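Local atomic coordinates of polyketide biosynthesis cytochrome P450 PksS (Bacillus subtilis, PDB entry 4YZR), a protein that is a heme-containing cytochrome P450 monooxygenase that acts on dihydrobacillaene in the biosynthesis of the polyketide antibiotic bacillaene. Residues A[8-18]-A[387-395]. Sequence-based numbering, arbitrary orientation.
Sequences PHGKEFHHNPF and WRKNVFLRG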
ATOM      1  N   PRO A   8      -5.184  14.888  11.496  1.00 14.77           N
ATOM      2  CA  PRO A   8      -4.740  13.524  11.154  1.00 15.30           C
ATOM      3  C   PRO A   8      -3.721  12.965  12.111  1.00 16.56           C
ATOM      4  O   PRO A   8      -3.556  11.798  12.212  1.00 15.73           O
ATOM      5  CB  PRO A   8      -4.052  13.704   9.756  1.00 17.22           C
ATOM      6  CG  PRO A   8      -3.752  15.152   9.659  1.00 17.89           C
ATOM      7  CD  PRO A   8      -4.905  15.867  10.415  1.00 17.50           C
ATOM      8  N   HIS A   9      -3.000  13.814  12.897  1.00 13.89           N
ATOM      9  CA  HIS A   9      -2.065  13.370  13.906  1.00 16.13           C
ATOM     10  C   HIS A   9      -2.736  13.293  15.263  1.00 14.35           C
ATOM     11  O   HIS A   9      -2.005  13.046  16.235  1.00 17.41           O
ATOM     12  CB  HIS A   9      -0.880  14.328  13.948  1.00 16.60           C
ATOM     13  CG  HIS A   9      -0.108  14.294  12.688  1.00 19.94           C
ATOM     14  ND1 HIS A   9       0.606  13.173  12.324  1.00 18.95           N
ATOM     15  CD2 HIS A   9       0.068  15.212  11.709  1.00 23.14           C
ATOM     16  CE1 HIS A   9       1.230  13.426  11.176  1.00 23.27           C
ATOM     17  NE2 HIS A   9       0.902  14.628  10.775  1.00 25.20           N
ATOM     18  N   GLY A  10      -4.002  13.440  15.388  1.00 12.80           N
ATOM     19  CA  GLY A  10      -4.735  13.399  16.682  1.00 14.21           C
ATOM     20  C   GLY A  10      -5.178  12.064  17.150  1.00 15.22           C
ATOM     21  O   GLY A  10      -5.065  10.991  16.426  1.00 14.89           O
ATOM     22  N   LYS A  11      -5.763  12.006  18.334  1.00 13.06           N
ATOM     23  CA  LYS A  11      -6.062  10.750  18.921  1.00 12.76           C
ATOM     24  C   LYS A  11      -7.221  10.025  18.147  1.00 12.79           C
ATOM     25  O   LYS A  11      -7.166   8.811  18.049  1.00 12.79           O
ATOM     26  CB  LYS A  11      -6.465  10.986  20.414  1.00 14.34           C
ATOM     27  CG  LYS A  11      -6.670   9.732  21.195  1.00 15.48           C
ATOM     28  CD  LYS A  11      -6.750   9.907  22.717  1.00 19.00           C
ATOM     29  CE  LYS A  11      -6.719   8.574  23.387  1.00 19.70           C
ATOM     30  NZ  LYS A  11      -6.544   8.668  24.865  1.00 24.52           N
ATOM     31  N   GLU A  12      -8.234  10.760  17.814  1.00 13.36           N
ATOM     32  CA  GLU A  12      -9.445  10.109  17.189  1.00 14.14           C
ATOM     33  C   GLU A  12      -9.064   9.422  15.846  1.00 12.37           C
ATOM     34  O   GLU A  12      -9.476   8.314  15.626  1.00 13.88           O
ATOM     35  CB  GLU A  12     -10.509  11.122  16.944  1.00 18.66           C
ATOM     36  CG  GLU A  12     -11.337  11.671  18.083  1.00 27.97           C
ATOM     37  CD  GLU A  12     -12.674  12.249  17.557  1.00 43.06           C
ATOM     38  OE1 GLU A  12     -13.067  11.975  16.366  1.00 40.59           O
ATOM     39  OE2 GLU A  12     -13.357  12.974  18.321  1.00 57.83           O
ATOM     40  N   PHE A  13      -8.235  10.102  15.080  1.00 12.03           N
ATOM     41  CA  PHE A  13      -7.797   9.510  13.767  1.00 12.02           C
ATOM     42  C   PHE A  13      -6.979   8.314  13.978  1.00 13.20           C
ATOM     43  O   PHE A  13      -7.077   7.309  13.219  1.00 13.53           O
ATOM     44  CB  PHE A  13      -7.112  10.534  12.926  1.00 13.15           C
ATOM     45  CG  PHE A  13      -6.924  10.131  11.468  1.00 11.97           C
ATOM     46  CD1 PHE A  13      -7.938  10.238  10.589  1.00 13.50           C
ATOM     47  CD2 PHE A  13      -5.756   9.575  11.074  1.00 14.04           C
ATOM     48  CE1 PHE A  13      -7.741   9.876   9.267  1.00 13.32           C
ATOM     49  CE2 PHE A  13      -5.576   9.217   9.720  1.00 14.81           C
ATOM     50  CZ  PHE A  13      -6.576   9.431   8.886  1.00 14.03           C
ATOM     51  N   HIS A  14      -6.128   8.262  15.007  1.00 11.63           N
ATOM     52  CA  HIS A  14      -5.384   7.082  15.319  1.00 11.51           C
ATOM     53  C   HIS A  14      -6.245   5.930  15.859  1.00 12.06           C
ATOM     54  O   HIS A  14      -6.023   4.745  15.566  1.00 14.48           O
ATOM     55  CB  HIS A  14      -4.235   7.377  16.364  1.00 11.55           C
ATOM     56  CG  HIS A  14      -3.480   6.167  16.672  1.00 12.45           C
ATOM     57  ND1 HIS A  14      -2.637   5.614  15.749  1.00 14.06           N
ATOM     58  CD2 HIS A  14      -3.503   5.302  17.711  1.00 14.98           C
ATOM     59  CE1 HIS A  14      -2.131   4.488  16.223  1.00 14.63           C
ATOM     60  NE2 HIS A  14      -2.601   4.289  17.407  1.00 16.63           N
ATOM     61  N   HIS A  15      -7.279   6.267  16.583  1.00 11.46           N
ATOM     62  CA  HIS A  15      -8.145   5.251  17.123  1.00 13.38           C
ATOM     63  C   HIS A  15      -8.958   4.550  16.029  1.00 11.90           C
ATOM     64  O   HIS A  15      -9.080   3.389  16.012  1.00 13.06           O
ATOM     65  CB  HIS A  15      -9.075   5.851  18.166  1.00 15.02           C
ATOM     66  CG  HIS A  15     -10.017   4.858  18.730  1.00 18.57           C
ATOM     67  ND1 HIS A  15     -11.345   4.844  18.405  1.00 27.85           N
ATOM     68  CD2 HIS A  15      -9.807   3.784  19.509  1.00 24.82           C
ATOM     69  CE1 HIS A  15     -11.930   3.831  19.013  1.00 26.15           C
ATOM     70  NE2 HIS A  15     -11.021   3.177  19.694  1.00 28.29           N
ATOM     71  N   ASN A  16      -9.485   5.354  15.130  1.00 12.22           N
ATOM     72  CA  ASN A  16     -10.323   4.813  13.995  1.00 12.91           C
ATOM     73  C   ASN A  16     -10.409   5.867  12.933  1.00 11.69           C
ATOM     74  O   ASN A  16     -11.270   6.723  12.963  1.00 11.87           O
ATOM     75  CB  ASN A  16     -11.693   4.376  14.528  1.00 13.74           C
ATOM     76  CG  ASN A  16     -12.490   3.672  13.477  1.00 17.18           C
ATOM     77  OD1 ASN A  16     -12.180   3.800  12.323  1.00 15.97           O
ATOM     78  ND2 ASN A  16     -13.574   3.061  13.826  1.00 21.12           N
ATOM     79  N   PRO A  17      -9.571   5.722  11.909  1.00 10.70           N
ATOM     80  CA  PRO A  17      -9.624   6.754  10.871  1.00 11.50           C
ATOM     81  C   PRO A  17     -10.902   6.670   9.981  1.00 11.09           C
ATOM     82  O   PRO A  17     -11.311   7.669   9.433  1.00 11.93           O
ATOM     83  CB  PRO A  17      -8.339   6.501  10.077  1.00 11.30           C
ATOM     84  CG  PRO A  17      -8.095   5.094  10.308  1.00 11.70           C
ATOM     85  CD  PRO A  17      -8.446   4.845  11.720  1.00 12.47           C
ATOM     86  N   PHE A  18     -11.464   5.492   9.975  1.00 12.22           N
ATOM     87  CA  PHE A  18     -12.670   5.276   9.171  1.00 12.42           C
ATOM     88  C   PHE A  18     -13.795   6.079   9.747  1.00 13.14           C
ATOM     89  O   PHE A  18     -14.589   6.701   9.043  1.00 13.16           O
ATOM     90  CB  PHE A  18     -13.024   3.848   9.042  1.00 12.78           C
ATOM     91  CG  PHE A  18     -11.934   3.064   8.429  1.00 11.81           C
ATOM     92  CD1 PHE A  18     -10.912   2.467   9.135  1.00 12.39           C
ATOM     93  CD2 PHE A  18     -11.902   2.947   7.019  1.00 13.96           C
ATOM     94  CE1 PHE A  18      -9.904   1.798   8.488  1.00 14.03           C
ATOM     95  CE2 PHE A  18     -10.869   2.228   6.399  1.00 13.97           C
ATOM     96  CZ  PHE A  18      -9.887   1.671   7.102  1.00 14.07           C
ATOM     97  N   TRP A 387      -2.404  -0.373  16.829  1.00 12.58           N
ATOM     98  CA  TRP A 387      -2.179   0.135  15.501  1.00 11.57           C
ATOM     99  C   TRP A 387      -0.901   0.951  15.420  1.00 12.99           C
ATOM    100  O   TRP A 387      -0.563   1.691  16.402  1.00 14.02           O
ATOM    101  CB  TRP A 387      -3.335   1.033  15.071  1.00 12.39           C
ATOM    102  CG  TRP A 387      -4.565   0.310  14.879  1.00 12.21           C
ATOM    103  CD1 TRP A 387      -5.563   0.130  15.783  1.00 14.39           C
ATOM    104  CD2 TRP A 387      -4.962  -0.453  13.721  1.00 12.34           C
ATOM    105  NE1 TRP A 387      -6.543  -0.679  15.264  1.00 14.78           N
ATOM    106  CE2 TRP A 387      -6.227  -1.014  13.994  1.00 12.23           C
ATOM    107  CE3 TRP A 387      -4.416  -0.636  12.459  1.00 11.41           C
ATOM    108  CZ2 TRP A 387      -6.892  -1.811  13.051  1.00 12.09           C
ATOM    109  CZ3 TRP A 387      -5.065  -1.429  11.552  1.00 12.61           C
ATOM    110  CH2 TRP A 387      -6.204  -2.044  11.883  1.00 13.54           C
ATOM    111  N   ARG A 388      -0.153   0.903  14.333  1.00 12.46           N
ATOM    112  CA  ARG A 388       1.032   1.740  14.136  1.00 12.83           C
ATOM    113  C   ARG A 388       0.612   3.194  13.940  1.00 13.62           C
ATOM    114  O   ARG A 388      -0.492   3.505  13.515  1.00 14.60           O
ATOM    115  CB  ARG A 388       1.768   1.307  12.912  1.00 14.84           C
ATOM    116  CG  ARG A 388       2.339  -0.095  13.136  1.00 17.96           C
ATOM    117  CD  ARG A 388       2.939  -0.686  11.899  1.00 25.20           C
ATOM    118  NE  ARG A 388       4.224  -0.105  11.549  1.00 29.34           N
ATOM    119  CZ  ARG A 388       4.981  -0.575  10.554  1.00 34.12           C
ATOM    120  NH1 ARG A 388       4.566  -1.561   9.750  1.00 35.86           N
ATOM    121  NH2 ARG A 388       6.146  -0.002  10.314  1.00 40.46           N
ATOM    122  N   LYS A 389       1.467   4.147  14.344  1.00 13.35           N
ATOM    123  CA  LYS A 389       1.271   5.525  14.107  1.00 14.68           C
ATOM    124  C   LYS A 389       1.685   5.813  12.691  1.00 16.95           C
ATOM    125  O   LYS A 389       2.828   5.789  12.357  1.00 18.10           O
ATOM    126  CB  LYS A 389       2.132   6.285  15.075  1.00 17.68           C
ATOM    127  CG  LYS A 389       1.945   7.824  15.045  1.00 21.16           C
ATOM    128  CD  LYS A 389       3.007   8.574  15.922  1.00 22.56           C
ATOM    129  CE  LYS A 389       2.890  10.095  15.817  1.00 26.47           C
ATOM    130  NZ  LYS A 389       1.483  10.606  15.895  1.00 32.26           N
ATOM    131  N   ASN A 390       0.746   6.041  11.864  1.00 17.63           N
ATOM    132  CA  ASN A 390       0.975   6.413  10.452  1.00 16.43           C
ATOM    133  C   ASN A 390      -0.343   6.975   9.997  1.00 15.77           C
ATOM    134  O   ASN A 390      -1.314   6.151  10.061  1.00 19.02           O
ATOM    135  CB  ASN A 390       1.438   5.214   9.610  1.00 17.76           C
ATOM    136  CG  ASN A 390       1.916   5.607   8.201  1.00 15.88           C
ATOM    137  OD1 ASN A 390       1.300   6.394   7.476  1.00 17.44           O
ATOM    138  ND2 ASN A 390       3.085   5.109   7.864  1.00 21.15           N
ATOM    139  N   VAL A 391      -0.325   8.177   9.470  1.00 15.68           N
ATOM    140  CA  VAL A 391      -1.490   8.930   8.989  1.00 19.47           C
ATOM    141  C   VAL A 391      -2.113   8.182   7.742  1.00 14.69           C
ATOM    142  O   VAL A 391      -3.344   8.191   7.600  1.00 15.73           O
ATOM    143  CB  VAL A 391      -1.006  10.408   8.464  1.00 20.05           C
ATOM    144  CG1 VAL A 391      -2.045  11.122   7.647  1.00 25.99           C
ATOM    145  CG2 VAL A 391      -0.458  11.301   9.570  1.00 24.43           C
ATOM    146  N   PHE A 392      -1.265   7.768   6.841  1.00 11.99           N
ATOM    147  CA  PHE A 392      -1.681   7.357   5.516  1.00 11.04           C
ATOM    148  C   PHE A 392      -1.848   5.897   5.470  1.00 10.29           C
ATOM    149  O   PHE A 392      -2.728   5.425   4.688  1.00 11.30           O
ATOM    150  CB  PHE A 392      -0.662   7.833   4.489  1.00 12.33           C
ATOM    151  CG  PHE A 392      -0.511   9.320   4.436  1.00 14.91           C
ATOM    152  CD1 PHE A 392      -1.464  10.114   3.794  1.00 15.11           C
ATOM    153  CD2 PHE A 392       0.495   9.923   5.064  1.00 17.59           C
ATOM    154  CE1 PHE A 392      -1.327  11.490   3.757  1.00 17.99           C
ATOM    155  CE2 PHE A 392       0.646  11.328   5.048  1.00 18.88           C
ATOM    156  CZ  PHE A 392      -0.305  12.063   4.427  1.00 19.00           C
ATOM    157  N   LEU A 393      -1.006   5.126   6.080  1.00 11.11           N
ATOM    158  CA  LEU A 393      -1.014   3.656   6.033  1.00 11.53           C
ATOM    159  C   LEU A 393      -1.589   3.056   7.289  1.00 13.02           C
ATOM    160  O   LEU A 393      -0.858   3.134   8.381  1.00 16.83           O
ATOM    161  CB  LEU A 393       0.382   3.173   5.827  1.00 13.55           C
ATOM    162  CG  LEU A 393       1.242   3.829   4.741  1.00 14.78           C
ATOM    163  CD1 LEU A 393       2.682   3.251   4.673  1.00 18.18           C
ATOM    164  CD2 LEU A 393       0.489   3.785   3.426  1.00 14.37           C
ATOM    165  N   ARG A 394      -2.694   2.387   7.238  1.00 10.46           N
ATOM    166  CA  ARG A 394      -3.411   1.870   8.388  1.00  9.90           C
ATOM    167  C   ARG A 394      -2.976   0.457   8.619  1.00 10.49           C
ATOM    168  O   ARG A 394      -3.394  -0.448   7.911  1.00 11.77           O
ATOM    169  CB  ARG A 394      -4.879   2.039   8.199  1.00 10.55           C
ATOM    170  CG  ARG A 394      -5.768   1.656   9.357  1.00 11.52           C
ATOM    171  CD  ARG A 394      -5.347   2.327  10.605  1.00 11.42           C
ATOM    172  NE  ARG A 394      -6.288   2.092  11.664  1.00 11.85           N
ATOM    173  CZ  ARG A 394      -6.179   2.663  12.887  1.00 12.07           C
ATOM    174  NH1 ARG A 394      -5.188   3.505  13.124  1.00 13.19           N
ATOM    175  NH2 ARG A 394      -7.116   2.404  13.778  1.00 13.47           N
ATOM    176  N   GLY A 395      -2.135   0.243   9.612  1.00 10.47           N
ATOM    177  CA  GLY A 395      -1.497  -1.054   9.829  1.00 10.10           C
ATOM    178  C   GLY A 395      -1.329  -1.416  11.296  1.00 10.24           C
ATOM    179  O   GLY A 395      -1.073  -0.556  12.120  1.00 10.95           O
TER
HETATM  180  O   HOH W   1       0.799  10.677  13.384  1.00 23.73           O
HETATM  181  O   HOH W   2      -2.089   6.777  13.173  1.00 17.74           O
HETATM  182  O   HOH W   3      -3.167   1.845  18.741  1.00 19.91           O
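Arg394 reaches from the 387-395 loop to the C-terminal end of helix 11-15, passing between Pro17 and the indole of Trp387. Its CB leaves the backbone toward the 8-18 segment, and CG, set anti to the backbone N (chi1 -175°), comes within 4.2 Å of Phe18 CE1. A bend at chi2 (53°) then lays CD and NE alongside the Pro17 ring, Arg394 CD lying 3.9 Å from Pro17 CG. At CZ the flat guanidinium is sandwiched: Pro17 CD sits over the centre of one face, 3.4 Å from Arg394 CZ, and Trp387 CD2 lies over the centre of the opposite face. At its edge, Arg394 NH1 donates to His14 O at 2.9 Å, close to the guanidinium plane, while NH2 makes weak bonds to His14 O and His15 O; together these neighbours would limit its rotation. The carbonyls belong to the last turn of helix 11-15, where the chain breaks before helix 17-27, which Asn16 OD1 caps, accepting from Ser19 N and, weakly, from Phe18 N. In this P450 fold the contact ties the N-terminal helices to the loop between strands 377-378 and 400-402, partly buried, with the side chain of Arg394 about 10 Å from the heme. The His14 imidazole stands edge-on to that loop, CE1 3.2 Å from Trp387 O, and two waters link its nitrogens to the backbone: ND1 to Asn390 N, NE2 to Trp387 N. Farther along, Phe13 turns its ring edge to Val391 O, Val391 CG1 packs on Pro8 CB at 3.9 Å, and a third water joins His9 ND1 to Lys389 NZ.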